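Local coordinates for osmolarity sensor protein EnvZ (PDB 5XGA) that senses osmolarity as a membrane-bound histidine kinase of Escherichia coli, with a periplasmic domain that probably passes the signal on to its cytoplasmic kinase part, at residues A[7-10]-A[11-14]; A[71-74]-A[75-79]. All blocks are in the same frame, centred on the assembly; numbering follows the deposited sequence.

Contact 1 of 2, residues A[7-10]-A[11-14]; sequences LPSL and QQFN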
loop_
_atom_site.group_PDB
_atom_site.type_symbol
_atom_site.label_atom_id
_atom_site.label_comp_id
_atom_site.label_asym_id
_atom_site.label_seq_id
_atom_site.Cartn_x
_atom_site.Cartn_y
_atom_site.Cartn_z
ATOM N N LEU A 7 -1.594 14.322 9.663
ATOM C CA LEU A 7 -1.476 12.975 10.242
ATOM C C LEU A 7 -2.746 12.220 9.875
ATOM O O LEU A 7 -3.801 12.431 10.472
ATOM C CB LEU A 7 -1.289 13.011 11.755
ATOM C CG LEU A 7 -1.032 11.645 12.416
ATOM C CD1 LEU A 7 0.367 11.104 12.078
ATOM C CD2 LEU A 7 -1.229 11.706 13.937
ATOM N N PRO A 8 -2.661 11.358 8.861
ATOM C CA PRO A 8 -3.899 10.805 8.312
ATOM C C PRO A 8 -4.442 9.676 9.154
ATOM O O PRO A 8 -3.668 8.953 9.792
ATOM C CB PRO A 8 -3.466 10.289 6.940
ATOM C CG PRO A 8 -2.049 9.827 7.190
ATOM C CD PRO A 8 -1.474 10.886 8.131
ATOM N N SER A 9 -5.766 9.523 9.136
ATOM C CA SER A 9 -6.411 8.351 9.693
ATOM C C SER A 9 -5.936 7.121 8.945
ATOM O O SER A 9 -5.403 7.219 7.841
ATOM C CB SER A 9 -7.939 8.453 9.585
ATOM O OG SER A 9 -8.331 8.439 8.219
ATOM N N LEU A 10 -6.143 5.960 9.545
ATOM C CA LEU A 10 -5.860 4.709 8.868
ATOM C C LEU A 10 -6.666 4.615 7.573
ATOM O O LEU A 10 -6.158 4.170 6.544
ATOM C CB LEU A 10 -6.179 3.534 9.795
ATOM C CG LEU A 10 -5.713 2.181 9.284
ATOM C CD1 LEU A 10 -4.197 2.158 9.173
ATOM C CD2 LEU A 10 -6.220 1.088 10.224
ATOM N N GLN A 11 -7.919 5.058 7.621
ATOM C CA GLN A 11 -8.792 4.985 6.451
ATOM C C GLN A 11 -8.301 5.888 5.325
ATOM O O GLN A 11 -8.297 5.506 4.156
ATOM C CB GLN A 11 -10.225 5.358 6.833
ATOM C CG GLN A 11 -10.830 4.483 7.939
ATOM C CD GLN A 11 -10.554 5.011 9.353
ATOM O OE1 GLN A 11 -9.490 5.565 9.629
ATOM N NE2 GLN A 11 -11.525 4.832 10.253
ATOM N N GLN A 12 -7.892 7.105 5.674
ATOM C CA GLN A 12 -7.346 8.021 4.675
ATOM C C GLN A 12 -6.013 7.514 4.123
ATOM O O GLN A 12 -5.721 7.663 2.928
ATOM C CB GLN A 12 -7.152 9.402 5.292
ATOM C CG GLN A 12 -6.697 10.446 4.325
ATOM C CD GLN A 12 -6.677 11.798 4.982
ATOM O OE1 GLN A 12 -6.501 11.894 6.201
ATOM N NE2 GLN A 12 -6.881 12.852 4.194
ATOM N N PHE A 13 -5.197 6.937 5.005
ATOM C CA PHE A 13 -3.896 6.420 4.598
ATOM C C PHE A 13 -4.057 5.286 3.601
ATOM O O PHE A 13 -3.332 5.219 2.614
ATOM C CB PHE A 13 -3.095 5.942 5.796
ATOM C CG PHE A 13 -1.735 5.425 5.434
ATOM C CD1 PHE A 13 -0.726 6.293 5.064
ATOM C CD2 PHE A 13 -1.463 4.073 5.477
ATOM C CE1 PHE A 13 0.531 5.814 4.743
ATOM C CE2 PHE A 13 -0.207 3.590 5.153
ATOM C CZ PHE A 13 0.785 4.459 4.789
ATOM N N ASN A 14 -5.009 4.391 3.868
ATOM C CA ASN A 14 -5.301 3.300 2.939
ATOM C C ASN A 14 -5.698 3.821 1.554
ATOM O O ASN A 14 -5.313 3.248 0.519
ATOM C CB ASN A 14 -6.411 2.406 3.513
ATOM C CG ASN A 14 -6.480 1.056 2.840
ATOM O OD1 ASN A 14 -7.479 0.712 2.179
ATOM N ND2 ASN A 14 -5.422 0.268 3.008
HETATM O O HOH W 1 -7.111 5.646 12.072
#

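Contact 2 of 2, residues A[71-74]-A[75-79]; sequences HYEF and LSHQM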
loop_
_atom_site.group_PDB
_atom_site.type_symbol
_atom_site.label_atom_id
_atom_site.label_comp_id
_atom_site.label_asym_id
_atom_site.label_seq_id
_atom_site.Cartn_x
_atom_site.Cartn_y
_atom_site.Cartn_z
ATOM N N HIS A 71 -6.331 -8.846 10.083
ATOM C CA HIS A 71 -6.994 -8.654 8.800
ATOM C C HIS A 71 -8.021 -7.532 8.888
ATOM O O HIS A 71 -8.812 -7.481 9.813
ATOM C CB HIS A 71 -7.656 -9.964 8.345
ATOM C CG HIS A 71 -8.570 -9.819 7.163
ATOM N ND1 HIS A 71 -8.128 -9.908 5.860
ATOM C CD2 HIS A 71 -9.909 -9.619 7.091
ATOM C CE1 HIS A 71 -9.151 -9.751 5.037
ATOM N NE2 HIS A 71 -10.243 -9.572 5.757
ATOM N N TYR A 72 -7.975 -6.609 7.934
ATOM C CA TYR A 72 -8.994 -5.568 7.812
ATOM C C TYR A 72 -9.811 -5.781 6.539
ATOM O O TYR A 72 -9.298 -5.615 5.432
ATOM C CB TYR A 72 -8.355 -4.184 7.792
ATOM C CG TYR A 72 -8.080 -3.642 9.170
ATOM C CD1 TYR A 72 -7.246 -4.323 10.051
ATOM C CD2 TYR A 72 -8.645 -2.446 9.587
ATOM C CE1 TYR A 72 -6.987 -3.819 11.315
ATOM C CE2 TYR A 72 -8.392 -1.937 10.848
ATOM C CZ TYR A 72 -7.565 -2.626 11.703
ATOM O OH TYR A 72 -7.320 -2.117 12.956
ATOM N N GLU A 73 -11.077 -6.143 6.704
ATOM C CA GLU A 73 -11.894 -6.584 5.585
ATOM C C GLU A 73 -12.238 -5.424 4.674
ATOM O O GLU A 73 -12.077 -5.513 3.457
ATOM C CB GLU A 73 -13.169 -7.266 6.095
ATOM C CG GLU A 73 -14.128 -7.752 5.012
ATOM C CD GLU A 73 -13.651 -8.999 4.287
ATOM O OE1 GLU A 73 -12.561 -9.511 4.613
ATOM O OE2 GLU A 73 -14.372 -9.466 3.374
ATOM N N PHE A 74 -12.708 -4.324 5.251
ATOM C CA PHE A 74 -13.062 -3.193 4.413
ATOM C C PHE A 74 -11.823 -2.635 3.720
ATOM O O PHE A 74 -11.840 -2.396 2.515
ATOM C CB PHE A 74 -13.765 -2.096 5.211
ATOM C CG PHE A 74 -14.135 -0.911 4.377
ATOM C CD1 PHE A 74 -15.154 -1.003 3.439
ATOM C CD2 PHE A 74 -13.450 0.289 4.502
ATOM C CE1 PHE A 74 -15.493 0.088 2.646
ATOM C CE2 PHE A 74 -13.785 1.380 3.718
ATOM C CZ PHE A 74 -14.805 1.277 2.789
ATOM N N LEU A 75 -10.744 -2.433 4.470
ATOM C CA LEU A 75 -9.520 -1.916 3.854
ATOM C C LEU A 75 -9.046 -2.830 2.722
ATOM O O LEU A 75 -8.585 -2.355 1.682
ATOM C CB LEU A 75 -8.410 -1.761 4.890
ATOM C CG LEU A 75 -8.631 -0.810 6.077
ATOM C CD1 LEU A 75 -7.353 -0.714 6.875
ATOM C CD2 LEU A 75 -9.099 0.582 5.631
ATOM N N SER A 76 -9.137 -4.143 2.935
ATOM C CA SER A 76 -8.700 -5.090 1.910
ATOM C C SER A 76 -9.546 -4.966 0.637
ATOM O O SER A 76 -9.020 -5.005 -0.471
ATOM C CB SER A 76 -8.750 -6.529 2.445
ATOM O OG SER A 76 -7.934 -6.679 3.603
ATOM N N HIS A 77 -10.860 -4.842 0.786
ATOM C CA HIS A 77 -11.721 -4.698 -0.391
ATOM C C HIS A 77 -11.492 -3.347 -1.074
ATOM O O HIS A 77 -11.418 -3.257 -2.306
ATOM C CB HIS A 77 -13.188 -4.843 -0.008
ATOM C CG HIS A 77 -13.656 -6.256 0.044
ATOM N ND1 HIS A 77 -14.151 -6.917 -1.062
ATOM C CD2 HIS A 77 -13.698 -7.146 1.063
ATOM C CE1 HIS A 77 -14.484 -8.150 -0.724
ATOM N NE2 HIS A 77 -14.215 -8.315 0.560
ATOM N N GLN A 78 -11.376 -2.302 -0.258
ATOM C CA GLN A 78 -11.125 -0.960 -0.768
ATOM C C GLN A 78 -9.815 -0.953 -1.557
ATOM O O GLN A 78 -9.735 -0.388 -2.639
ATOM C CB GLN A 78 -11.082 0.061 0.378
ATOM C CG GLN A 78 -10.816 1.501 -0.088
ATOM C CD GLN A 78 -10.787 2.524 1.050
ATOM O OE1 GLN A 78 -11.551 3.493 1.047
ATOM N NE2 GLN A 78 -9.894 2.319 2.015
ATOM N N MET A 79 -8.791 -1.600 -1.017
ATOM C CA MET A 79 -7.513 -1.719 -1.708
ATOM C C MET A 79 -7.669 -2.578 -2.966
ATOM O O MET A 79 -7.214 -2.196 -4.042
ATOM C CB MET A 79 -6.457 -2.314 -0.770
ATOM C CG MET A 79 -5.091 -2.558 -1.419
ATOM S SD MET A 79 -4.156 -1.032 -1.707
ATOM C CE MET A 79 -3.967 -0.413 -0.019
#

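Contact 1 of 2, residues A[7-10]-A[11-14]
With chi1 at 66°, S9 holds its OG between its own backbone N and carbonyl carbon, turned toward the amide of Q12, while F13, with CG anti to its backbone N (chi1 -179°), sends its ring away from the turn and leaves CB beside P8. S9 is the N-cap of helix 10-24, and P8 and F13, on either side of it in sequence, form a hydrophobic staple around this capped start. S9 OG accepts from Q12 N at 2.9 Å with an N-H...O angle of 162°. A serine suits this place because its short side chain brings an oxygen to an amide that has no carbonyl of an earlier helical turn to bind. The backbone oxygen of S9 begins the regular pattern, accepting from F13 N at 2.9 Å, and L10 O takes N14 N in the same way. With an alanine in place of S9, the amide of Q12 would probably lose its acceptor and the helix start could fray. In the staple, P8 CG lies 4.3 Å from F13 CB; proline fits here as a stiff apolar residue with no amide hydrogen to satisfy. The F13 ring touches L116, and the L10 side chain touches L75 and V91. Beside the cap, the extended side chain of Q12 runs back along P8, its OE1 3.5 Å from P8 CB. On another flank the bent chain of Q11 brings OE1 to 3.3 Å from S9 CB. A water accepts from L10 N at 2.7 Å and gives a weak bond to Q11 OE1.

Contact 2 of 2, residues A[71-74]-A[75-79]
Y72 O is gripped by two donors from S76: the backbone N at 2.9 Å and the hydroxyl OG at 2.5 Å, reaching it from opposite faces of the carbonyl plane. Serine suits the position because, with OG anti to its carbonyl carbon (chi1 -58°), the hydroxyl folds back over the preceding turn. The same OG is also hydrogen-bonded to V89 N on strand 87-92, so this buried hydroxyl ties helix to sheet. Next along, E73 O receives H77 N, and F74 O receives Q78 N at 2.8 Å, nearly straight. These bonds make up the first turn of helix 73-83, which starts where the edge strand 70-71 ends, with Y72 at the N-cap position. The E73 carboxylate, brought round by a bend at chi2, suits its place because its two oxygens can serve two imidazole N-H groups. Its OE1 accepts from H71 NE2 at 2.6 Å, almost in the plane of that ring. OE2 meets the edge of the H77 ring, carboxylate and ring planes 66° apart, where NE2 gives only a weak bond, 3.0 Å long and bent to 129°. With ND1 of H71 bonded to E88 OE2, that imidazole lies between two carboxylates, which would be expected to favour its protonated form. L75 makes an apolar contact alongside Y72, its CD1 3.5 Å from Y72 CD2, a branched aliphatic suited to the buried flank that also meets V91. Q78 crosses the F74 ring loosely, CB over one face and OE1 4.1 Å from CE2; its amide is satisfied elsewhere, NE2 by N14 OD1 and OE1 by K15 NZ.

Contact 1 closes before contact 2 opens along the chain, and each lies at the N-terminal start of a helix, 10-24 and 73-83. Their centres are about 13 Å apart, yet the two helices touch directly. The N14-Q78 side-chain pair, a probable hydrogen bond, is the polar joint between them, and L10 CD2 packs 3.8 Å from Y72 CE2. Both helices also meet strand 87-92 of the five-stranded antiparallel sheet, through V89 and V91. A bound CHAPS lies about 13 Å from the side chains of N14 and S76, so both contacts belong to the helix-and-sheet framework of the periplasmic domain rather than to the detergent pockets.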